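Local structure of N-alpha-acetyltransferase 35, NatC auxiliary subunit (Saccharomyces cerevisiae, 6YGA) at residues H246-I251 with D306-L311; D235-Y240 with F343-I348; W103-Q108 with Q334-A339. The protein serves as the auxiliary subunit of the NatC N-terminal acetyltransferase complex, which acetylates the N-terminal methionine of the L-A virus Gag protein. All coordinates share one frame; numbering follows the deposited sequence.

Interaction 1 of 3, residues H246-I251 with D306-L311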
loop_
_atom_site.group_PDB
_atom_site.type_symbol
_atom_site.label_atom_id
_atom_site.label_comp_id
_atom_site.label_asym_id
_atom_site.label_seq_id
_atom_site.Cartn_x
_atom_site.Cartn_y
_atom_site.Cartn_z
ATOM N N HIS B 246 22.679 -14.151 -14.975
ATOM C CA HIS B 246 21.853 -13.191 -15.702
ATOM C C HIS B 246 21.579 -11.941 -14.874
ATOM O O HIS B 246 21.492 -10.838 -15.426
ATOM C CB HIS B 246 20.541 -13.849 -16.130
ATOM C CG HIS B 246 20.700 -14.852 -17.232
ATOM N ND1 HIS B 246 20.701 -16.213 -17.010
ATOM C CD2 HIS B 246 20.866 -14.687 -18.565
ATOM C CE1 HIS B 246 20.859 -16.843 -18.161
ATOM N NE2 HIS B 246 20.962 -15.940 -19.119
ATOM N N LEU B 247 21.447 -12.086 -13.555
ATOM C CA LEU B 247 21.253 -10.911 -12.713
ATOM C C LEU B 247 22.498 -10.034 -12.701
ATOM O O LEU B 247 22.393 -8.803 -12.683
ATOM C CB LEU B 247 20.880 -11.331 -11.293
ATOM C CG LEU B 247 19.499 -11.972 -11.171
ATOM C CD1 LEU B 247 19.316 -12.618 -9.807
ATOM C CD2 LEU B 247 18.418 -10.936 -11.429
ATOM N N ASP B 248 23.684 -10.650 -12.702
ATOM C CA ASP B 248 24.914 -9.866 -12.770
ATOM C C ASP B 248 25.069 -9.208 -14.136
ATOM O O ASP B 248 25.501 -8.054 -14.228
ATOM C CB ASP B 248 26.130 -10.743 -12.456
ATOM C CG ASP B 248 26.204 -11.159 -10.989
ATOM O OD1 ASP B 248 25.717 -10.409 -10.115
ATOM O OD2 ASP B 248 26.769 -12.238 -10.709
ATOM N N GLU B 249 24.719 -9.924 -15.211
ATOM C CA GLU B 249 24.768 -9.326 -16.543
ATOM C C GLU B 249 23.809 -8.149 -16.651
ATOM O O GLU B 249 24.116 -7.146 -17.307
ATOM C CB GLU B 249 24.438 -10.372 -17.609
ATOM C CG GLU B 249 25.397 -11.542 -17.662
ATOM C CD GLU B 249 24.958 -12.599 -18.652
ATOM O OE1 GLU B 249 24.280 -12.243 -19.640
ATOM O OE2 GLU B 249 25.280 -13.785 -18.438
ATOM N N LEU B 250 22.640 -8.256 -16.017
ATOM C CA LEU B 250 21.684 -7.154 -16.038
ATOM C C LEU B 250 22.268 -5.911 -15.382
ATOM O O LEU B 250 22.033 -4.788 -15.845
ATOM C CB LEU B 250 20.390 -7.576 -15.344
ATOM C CG LEU B 250 19.306 -6.509 -15.183
ATOM C CD1 LEU B 250 18.900 -5.946 -16.536
ATOM C CD2 LEU B 250 18.101 -7.080 -14.451
ATOM N N ILE B 251 23.039 -6.092 -14.310
ATOM C CA ILE B 251 23.662 -4.960 -13.631
ATOM C C ILE B 251 24.756 -4.352 -14.502
ATOM O O ILE B 251 24.840 -3.127 -14.654
ATOM C CB ILE B 251 24.207 -5.397 -12.258
ATOM C CG1 ILE B 251 23.057 -5.766 -11.319
ATOM C CG2 ILE B 251 25.072 -4.306 -11.648
ATOM C CD1 ILE B 251 23.497 -6.466 -10.044
ATOM N N ASP B 306 17.688 -6.588 -5.611
ATOM C CA ASP B 306 16.597 -7.022 -4.744
ATOM C C ASP B 306 16.258 -8.489 -4.975
ATOM O O ASP B 306 16.001 -9.232 -4.020
ATOM C CB ASP B 306 15.370 -6.137 -4.970
ATOM C CG ASP B 306 15.552 -4.737 -4.412
ATOM O OD1 ASP B 306 16.639 -4.452 -3.865
ATOM O OD2 ASP B 306 14.612 -3.921 -4.515
ATOM N N VAL B 307 16.258 -8.926 -6.237
ATOM C CA VAL B 307 16.017 -10.333 -6.535
ATOM C C VAL B 307 17.172 -11.191 -6.029
ATOM O O VAL B 307 16.961 -12.287 -5.499
ATOM C CB VAL B 307 15.777 -10.524 -8.044
ATOM C CG1 VAL B 307 15.763 -12.002 -8.408
ATOM C CG2 VAL B 307 14.469 -9.863 -8.460
ATOM N N LYS B 308 18.408 -10.702 -6.175
ATOM C CA LYS B 308 19.558 -11.428 -5.643
ATOM C C LYS B 308 19.432 -11.636 -4.140
ATOM O O LYS B 308 19.818 -12.687 -3.615
ATOM C CB LYS B 308 20.854 -10.687 -5.973
ATOM C CG LYS B 308 21.273 -10.788 -7.432
ATOM C CD LYS B 308 22.530 -9.978 -7.715
ATOM C CE LYS B 308 23.727 -10.537 -6.967
ATOM N NZ LYS B 308 24.972 -9.766 -7.249
ATOM N N THR B 309 18.889 -10.644 -3.430
ATOM C CA THR B 309 18.689 -10.790 -1.992
ATOM C C THR B 309 17.665 -11.877 -1.689
ATOM O O THR B 309 17.792 -12.599 -0.694
ATOM C CB THR B 309 18.261 -9.453 -1.386
ATOM O OG1 THR B 309 19.226 -8.450 -1.724
ATOM C CG2 THR B 309 18.168 -9.550 0.132
ATOM N N ILE B 310 16.651 -12.016 -2.548
ATOM C CA ILE B 310 15.618 -13.029 -2.337
ATOM C C ILE B 310 16.222 -14.426 -2.375
ATOM O O ILE B 310 15.898 -15.281 -1.543
ATOM C CB ILE B 310 14.500 -12.872 -3.385
ATOM C CG1 ILE B 310 13.813 -11.516 -3.229
ATOM C CG2 ILE B 310 13.502 -14.024 -3.292
ATOM C CD1 ILE B 310 13.396 -11.202 -1.815
ATOM N N LEU B 311 17.112 -14.676 -3.336
ATOM C CA LEU B 311 17.692 -16.004 -3.502
ATOM C C LEU B 311 18.586 -16.410 -2.337
ATOM O O LEU B 311 18.905 -17.596 -2.210
ATOM C CB LEU B 311 18.485 -16.063 -4.808
ATOM C CG LEU B 311 17.745 -15.523 -6.032
ATOM C CD1 LEU B 311 18.665 -15.460 -7.244
ATOM C CD2 LEU B 311 16.512 -16.368 -6.324
#
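The CD1 methyl of L247 makes the closest apolar touches of this contact. It lies against K308 CG at 3.6 Å, where the leucine and the lysine stem run antiparallel alongside one another. The same methyl meets V307 CG1 at 3.9 Å, the valine lying crosswise to the leucine. L247 CD1 also touches L311 CD1, at 3.9 Å, so one leucine methyl is shared by the neighbours V307 and K308 and, a turn further on, L311. The aliphatic part of K308 thus works as apolar surface before the chain bends at chi3 (65°) and carries the amine off toward D248. There K308 NZ donates to D248 OD1 at 3.0 Å, a salt bridge that uses the syn lone pair of the carboxylate oxygen. I251 adds a looser touch, its CD1 being 4.3 Å from K308 CD.

All this joins two helices, 245-260 and 298-311, as a nearly antiparallel pair: the segment axes run at 159° and come within 10.8 Å. The CA atoms of L247 and K308 are the nearest across it, 7.3 Å apart. The two helices are not hairpin neighbours; the chain between the segments includes another short helix, 276-280.

Further out, the other carboxylate oxygen of D248, OD2, has a weak hydrogen bond to T244 OG1 just before the helix, which probably helps to set the carboxylate's rotation. H236 of the short helix 235-238 packs against L247, V307 and L311 together, closing the apolar patch on the side turned from the salt bridge. Farther along the pair, L250 and I251 rest on A304 of the same partner helix, while V307 also reaches L342 and D306 pairs with R335 and accepts from H336 N.

Interaction 2 of 3, residues D235-Y240 with F343-I348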
loop_
_atom_site.group_PDB
_atom_site.type_symbol
_atom_site.label_atom_id
_atom_site.label_comp_id
_atom_site.label_asym_id
_atom_site.label_seq_id
_atom_site.Cartn_x
_atom_site.Cartn_y
_atom_site.Cartn_z
ATOM N N ASP B 235 13.185 -18.033 -14.241
ATOM C CA ASP B 235 13.940 -19.211 -13.823
ATOM C C ASP B 235 13.895 -19.401 -12.310
ATOM O O ASP B 235 13.983 -20.534 -11.825
ATOM C CB ASP B 235 15.396 -19.113 -14.291
ATOM C CG ASP B 235 15.531 -19.024 -15.805
ATOM O OD1 ASP B 235 14.632 -19.503 -16.529
ATOM O OD2 ASP B 235 16.553 -18.477 -16.271
ATOM N N HIS B 236 13.748 -18.313 -11.549
ATOM C CA HIS B 236 13.778 -18.422 -10.096
ATOM C C HIS B 236 12.511 -19.050 -9.530
ATOM O O HIS B 236 12.509 -19.459 -8.364
ATOM C CB HIS B 236 14.021 -17.048 -9.473
ATOM C CG HIS B 236 15.263 -16.381 -9.974
ATOM N ND1 HIS B 236 16.518 -16.933 -9.821
ATOM C CD2 HIS B 236 15.443 -15.217 -10.641
ATOM C CE1 HIS B 236 17.417 -16.135 -10.367
ATOM N NE2 HIS B 236 16.792 -15.086 -10.870
ATOM N N LEU B 237 11.444 -19.148 -10.322
ATOM C CA LEU B 237 10.231 -19.842 -9.907
ATOM C C LEU B 237 10.044 -21.183 -10.601
ATOM O O LEU B 237 9.636 -22.154 -9.956
ATOM C CB LEU B 237 8.998 -18.974 -10.163
ATOM C CG LEU B 237 8.705 -17.873 -9.145
ATOM C CD1 LEU B 237 7.251 -17.459 -9.251
ATOM C CD2 LEU B 237 9.040 -18.329 -7.732
ATOM N N THR B 238 10.324 -21.261 -11.904
ATOM C CA THR B 238 10.116 -22.513 -12.625
ATOM C C THR B 238 11.074 -23.593 -12.141
ATOM O O THR B 238 10.669 -24.743 -11.934
ATOM C CB THR B 238 10.281 -22.293 -14.130
ATOM O OG1 THR B 238 11.635 -21.925 -14.416
ATOM C CG2 THR B 238 9.350 -21.195 -14.617
ATOM N N ASP B 239 12.345 -23.242 -11.951
ATOM C CA ASP B 239 13.358 -24.184 -11.502
ATOM C C ASP B 239 13.929 -23.833 -10.137
ATOM O O ASP B 239 14.786 -24.570 -9.635
ATOM C CB ASP B 239 14.496 -24.264 -12.529
ATOM C CG ASP B 239 13.991 -24.380 -13.957
ATOM O OD1 ASP B 239 13.048 -25.163 -14.197
ATOM O OD2 ASP B 239 14.536 -23.683 -14.838
ATOM N N TYR B 240 13.480 -22.734 -9.523
ATOM C CA TYR B 240 13.991 -22.278 -8.227
ATOM C C TYR B 240 15.506 -22.103 -8.270
ATOM O O TYR B 240 16.221 -22.430 -7.321
ATOM C CB TYR B 240 13.565 -23.221 -7.098
ATOM C CG TYR B 240 12.063 -23.309 -6.951
ATOM C CD1 TYR B 240 11.332 -22.226 -6.478
ATOM C CD2 TYR B 240 11.373 -24.462 -7.302
ATOM C CE1 TYR B 240 9.955 -22.292 -6.352
ATOM C CE2 TYR B 240 9.996 -24.538 -7.177
ATOM C CZ TYR B 240 9.293 -23.450 -6.702
ATOM O OH TYR B 240 7.924 -23.520 -6.575
ATOM N N PHE B 343 9.630 -13.524 -3.215
ATOM C CA PHE B 343 10.048 -14.167 -1.970
ATOM C C PHE B 343 9.038 -15.189 -1.455
ATOM O O PHE B 343 9.434 -16.345 -1.231
ATOM C CB PHE B 343 10.371 -13.096 -0.921
ATOM C CG PHE B 343 10.386 -13.619 0.481
ATOM C CD1 PHE B 343 11.418 -14.433 0.928
ATOM C CD2 PHE B 343 9.367 -13.299 1.357
ATOM C CE1 PHE B 343 11.424 -14.916 2.219
ATOM C CE2 PHE B 343 9.367 -13.776 2.650
ATOM C CZ PHE B 343 10.396 -14.585 3.083
ATOM N N PRO B 344 7.749 -14.870 -1.261
ATOM C CA PRO B 344 6.842 -15.917 -0.759
ATOM C C PRO B 344 6.688 -17.090 -1.711
ATOM O O PRO B 344 6.550 -18.230 -1.252
ATOM C CB PRO B 344 5.519 -15.165 -0.549
ATOM C CG PRO B 344 5.915 -13.740 -0.401
ATOM C CD PRO B 344 7.050 -13.577 -1.365
ATOM N N LEU B 345 6.720 -16.851 -3.025
ATOM C CA LEU B 345 6.626 -17.955 -3.977
ATOM C C LEU B 345 7.904 -18.784 -4.000
ATOM O O LEU B 345 7.846 -20.006 -4.174
ATOM C CB LEU B 345 6.315 -17.418 -5.373
ATOM C CG LEU B 345 5.000 -16.648 -5.467
ATOM C CD1 LEU B 345 4.825 -16.028 -6.846
ATOM C CD2 LEU B 345 3.845 -17.576 -5.135
ATOM N N PHE B 346 9.056 -18.135 -3.830
ATOM C CA PHE B 346 10.329 -18.838 -3.732
ATOM C C PHE B 346 10.483 -19.538 -2.388
ATOM O O PHE B 346 11.122 -20.594 -2.310
ATOM C CB PHE B 346 11.473 -17.844 -3.951
ATOM C CG PHE B 346 12.836 -18.474 -3.996
ATOM C CD1 PHE B 346 13.332 -18.987 -5.181
ATOM C CD2 PHE B 346 13.630 -18.528 -2.862
ATOM C CE1 PHE B 346 14.586 -19.560 -5.233
ATOM C CE2 PHE B 346 14.886 -19.100 -2.908
ATOM C CZ PHE B 346 15.364 -19.618 -4.097
ATOM N N PHE B 347 9.900 -18.972 -1.332
ATOM C CA PHE B 347 10.025 -19.532 0.010
ATOM C C PHE B 347 9.033 -20.669 0.232
ATOM O O PHE B 347 9.392 -21.707 0.799
ATOM C CB PHE B 347 9.825 -18.420 1.043
ATOM C CG PHE B 347 10.178 -18.810 2.447
ATOM C CD1 PHE B 347 11.495 -19.041 2.808
ATOM C CD2 PHE B 347 9.193 -18.911 3.417
ATOM C CE1 PHE B 347 11.820 -19.391 4.109
ATOM C CE2 PHE B 347 9.513 -19.257 4.715
ATOM C CZ PHE B 347 10.828 -19.496 5.061
ATOM N N ILE B 348 7.792 -20.490 -0.210
ATOM C CA ILE B 348 6.735 -21.488 -0.091
ATOM C C ILE B 348 6.464 -22.009 -1.495
ATOM O O ILE B 348 5.896 -21.292 -2.329
ATOM C CB ILE B 348 5.470 -20.895 0.541
ATOM C CG1 ILE B 348 5.819 -20.215 1.867
ATOM C CG2 ILE B 348 4.410 -21.964 0.736
ATOM C CD1 ILE B 348 4.657 -19.501 2.516
#
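Y240 OH is gripped by one hydrogen bond, from the backbone N of D350, just beyond the second segment. That bond fixes the far end of the ring, while L237 O sits 3.4 Å above the ring plane of Y240, over its centre. The residue has positive phi (55°), the first to leave helical geometry after helix 235-238, and the turn swings its ring across to the other segment. There the Y240 and F346 side chains pass side by side, pointing opposite ways, CD1 to CD1 at 4.0 Å. L345 O lies at the edge of the tyrosine ring, 3.8 Å from Y240 CE1. F346, its CG anti to the backbone N (chi1 -175°), turns an edge to the first segment: CD1 comes to 3.3 Å from H236 O, which lies in the ring plane. R349 makes cation-pi contacts with both Y240 and F346.

Beside the rings, two leucines meet at a slant. L237 CD1 touches L345 CD1 at 3.7 Å, and L237 CD2 reaches L345 CB at the same separation of 3.7 Å; L165 of helix 142-167 packs on both residues. The H236 imidazole leads elsewhere, ND1 bonding to S241 O. This apolar and aromatic junction sets the one-turn helix 235-238 and the turn after it against the last turn of helix 337-347, in the NAA35-like, TPR-clan family region.

Interaction 3 of 3, residues W103-Q108 with Q334-A339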
loop_
_atom_site.group_PDB
_atom_site.type_symbol
_atom_site.label_atom_id
_atom_site.label_comp_id
_atom_site.label_asym_id
_atom_site.label_seq_id
_atom_site.Cartn_x
_atom_site.Cartn_y
_atom_site.Cartn_z
ATOM N N TRP B 103 6.748 1.508 -14.975
ATOM C CA TRP B 103 5.623 0.659 -14.600
ATOM C C TRP B 103 5.867 -0.027 -13.258
ATOM O O TRP B 103 5.027 0.043 -12.353
ATOM C CB TRP B 103 5.379 -0.369 -15.708
ATOM C CG TRP B 103 4.402 -1.453 -15.382
ATOM C CD1 TRP B 103 3.275 -1.346 -14.622
ATOM C CD2 TRP B 103 4.469 -2.819 -15.812
ATOM N NE1 TRP B 103 2.635 -2.561 -14.551
ATOM C CE2 TRP B 103 3.349 -3.481 -15.273
ATOM C CE3 TRP B 103 5.369 -3.545 -16.599
ATOM C CZ2 TRP B 103 3.103 -4.831 -15.495
ATOM C CZ3 TRP B 103 5.123 -4.885 -16.820
ATOM C CH2 TRP B 103 4.000 -5.516 -16.270
ATOM N N LEU B 104 7.019 -0.681 -13.104
ATOM C CA LEU B 104 7.293 -1.510 -11.934
ATOM C C LEU B 104 7.965 -0.738 -10.802
ATOM O O LEU B 104 7.577 -0.883 -9.639
ATOM C CB LEU B 104 8.161 -2.705 -12.339
ATOM C CG LEU B 104 7.628 -3.542 -13.504
ATOM C CD1 LEU B 104 8.647 -4.583 -13.946
ATOM C CD2 LEU B 104 6.319 -4.205 -13.122
ATOM N N ASN B 105 8.982 0.068 -11.119
ATOM C CA ASN B 105 9.701 0.803 -10.082
ATOM C C ASN B 105 8.908 2.007 -9.587
ATOM O O ASN B 105 8.858 2.263 -8.378
ATOM C CB ASN B 105 11.069 1.255 -10.601
ATOM C CG ASN B 105 12.006 0.094 -10.879
ATOM O OD1 ASN B 105 11.742 -0.737 -11.747
ATOM N ND2 ASN B 105 13.117 0.042 -10.153
ATOM N N ASP B 106 8.286 2.758 -10.494
ATOM C CA ASP B 106 7.602 3.994 -10.141
ATOM C C ASP B 106 6.088 3.830 -10.033
ATOM O O ASP B 106 5.380 4.829 -9.872
ATOM C CB ASP B 106 7.945 5.091 -11.151
ATOM C CG ASP B 106 9.438 5.370 -11.229
ATOM O OD1 ASP B 106 10.163 5.025 -10.271
ATOM O OD2 ASP B 106 9.884 5.943 -12.246
ATOM N N TYR B 107 5.580 2.598 -10.131
ATOM C CA TYR B 107 4.172 2.289 -9.860
ATOM C C TYR B 107 3.227 2.992 -10.836
ATOM O O TYR B 107 2.128 3.413 -10.465
ATOM C CB TYR B 107 3.796 2.639 -8.416
ATOM C CG TYR B 107 4.714 2.063 -7.361
ATOM C CD1 TYR B 107 4.512 0.784 -6.862
ATOM C CD2 TYR B 107 5.771 2.808 -6.848
ATOM C CE1 TYR B 107 5.344 0.254 -5.891
ATOM C CE2 TYR B 107 6.609 2.287 -5.878
ATOM C CZ TYR B 107 6.391 1.010 -5.403
ATOM O OH TYR B 107 7.221 0.486 -4.438
ATOM N N GLN B 108 3.643 3.123 -12.092
ATOM C CA GLN B 108 2.753 3.702 -13.086
ATOM C C GLN B 108 1.886 2.614 -13.708
ATOM O O GLN B 108 2.190 1.422 -13.632
ATOM C CB GLN B 108 3.537 4.443 -14.170
ATOM C CG GLN B 108 4.277 5.664 -13.655
ATOM C CD GLN B 108 3.424 6.523 -12.740
ATOM O OE1 GLN B 108 2.450 7.141 -13.174
ATOM N NE2 GLN B 108 3.788 6.566 -11.463
ATOM N N GLN B 334 11.838 -0.343 1.322
ATOM C CA GLN B 334 10.901 -1.205 0.616
ATOM C C GLN B 334 11.552 -1.799 -0.628
ATOM O O GLN B 334 12.063 -1.070 -1.482
ATOM C CB GLN B 334 9.647 -0.416 0.241
ATOM C CG GLN B 334 8.565 -1.243 -0.432
ATOM C CD GLN B 334 7.235 -0.516 -0.500
ATOM O OE1 GLN B 334 6.806 0.108 0.470
ATOM N NE2 GLN B 334 6.580 -0.590 -1.652
ATOM N N ARG B 335 11.530 -3.125 -0.727
ATOM C CA ARG B 335 12.138 -3.816 -1.855
ATOM C C ARG B 335 11.278 -3.672 -3.107
ATOM O O ARG B 335 10.088 -3.351 -3.049
ATOM C CB ARG B 335 12.335 -5.300 -1.539
ATOM C CG ARG B 335 13.367 -5.590 -0.460
ATOM C CD ARG B 335 14.781 -5.318 -0.951
ATOM N NE ARG B 335 15.782 -5.674 0.052
ATOM C CZ ARG B 335 17.096 -5.597 -0.142
ATOM N NH1 ARG B 335 17.574 -5.176 -1.306
ATOM N NH2 ARG B 335 17.931 -5.940 0.829
ATOM N N HIS B 336 11.907 -3.920 -4.257
ATOM C CA HIS B 336 11.197 -3.907 -5.528
ATOM C C HIS B 336 10.028 -4.886 -5.485
ATOM O O HIS B 336 10.099 -5.942 -4.845
ATOM C CB HIS B 336 12.165 -4.262 -6.659
ATOM C CG HIS B 336 11.647 -3.949 -8.027
ATOM N ND1 HIS B 336 10.763 -4.770 -8.693
ATOM C CD2 HIS B 336 11.897 -2.910 -8.861
ATOM C CE1 HIS B 336 10.486 -4.249 -9.876
ATOM N NE2 HIS B 336 11.161 -3.121 -10.001
ATOM N N VAL B 337 8.933 -4.523 -6.158
ATOM C CA VAL B 337 7.704 -5.306 -6.056
ATOM C C VAL B 337 7.901 -6.709 -6.623
ATOM O O VAL B 337 7.346 -7.684 -6.100
ATOM C CB VAL B 337 6.536 -4.565 -6.738
ATOM C CG1 VAL B 337 6.827 -4.315 -8.214
ATOM C CG2 VAL B 337 5.228 -5.331 -6.563
ATOM N N ILE B 338 8.694 -6.844 -7.690
ATOM C CA ILE B 338 8.966 -8.167 -8.247
ATOM C C ILE B 338 9.649 -9.044 -7.206
ATOM O O ILE B 338 9.272 -10.204 -7.000
ATOM C CB ILE B 338 9.811 -8.054 -9.529
ATOM C CG1 ILE B 338 9.043 -7.313 -10.630
ATOM C CG2 ILE B 338 10.226 -9.433 -10.014
ATOM C CD1 ILE B 338 7.812 -8.039 -11.125
ATOM N N ALA B 339 10.655 -8.497 -6.521
ATOM C CA ALA B 339 11.326 -9.257 -5.472
ATOM C C ALA B 339 10.380 -9.554 -4.316
ATOM O O ALA B 339 10.485 -10.606 -3.675
ATOM C CB ALA B 339 12.557 -8.499 -4.977
HETATM O O HOH W 1 8.598 -1.636 -7.107
HETATM O O HOH W 2 7.785 -1.917 -4.091
#
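Helix 85-104 is running out as helix 337-347 begins, so a helix's C-terminal end faces another's N-terminus, with CA atoms of N105 and H336 6.7 Å apart. Y107 takes positive phi (63°) in the turn that follows the first helix. H336 is the N-cap of the second: its ND1 accepts from I338 N at 3.1 Å, with that N-H near the ring plane. The backbones themselves are bridged by a water that donates to L104 O and accepts from V337 N, and it also sits over one face of the imidazole.

The other ring nitrogen, H336 NE2, donates weakly to N105 OD1 at 3.0 Å, with amide and ring planes 69° apart. With ND1 accepting and NE2 donating, the ring's rotation is probably set. L104 CB lies 3.7 Å from H336 CE1, and L104 CD1 reaches I338 CG1 at 4.3 Å. Y107 and Q334 meet tip to tip, OH to NE2 3.1 Å; a second water accepts from Q334 NE2, donates to R335 O and lies 2.5 Å from Y107 OH.

Outward, N105 ND2 bonds to G299 O, and H336 N to D306 of helix 298-311. I338 packs on V162 and L165 of helix 142-167, while Y107 stacks edge-to-face on F142 of the N-alpha-acetyltransferase 30 chain, which brings the catalytic subunit up against this helix junction.

Overall arrangement
Interactions 2 and 3 use opposite ends of helix 337-347: its C-terminal turn packs against residues 235-240, its N-cap against 103-108. Interaction 1, nested along the chain inside the loops closed by both, meets interaction 2 through apolar packing, as of I310 on F343, and interaction 3 through hydrogen-bonded and charged groups. In each contact some touching residues are buried and none is fully exposed. Chemistry follows place: aliphatic packing with a salt bridge at its edge between helix flanks, aromatic and leucine packing in interaction 2, and a polar junction bridged by two waters where helix ends meet. Interaction 3 lies nearest the chain's centre, about 10 Å between centres against about 18 Å, yet alone touches another subunit.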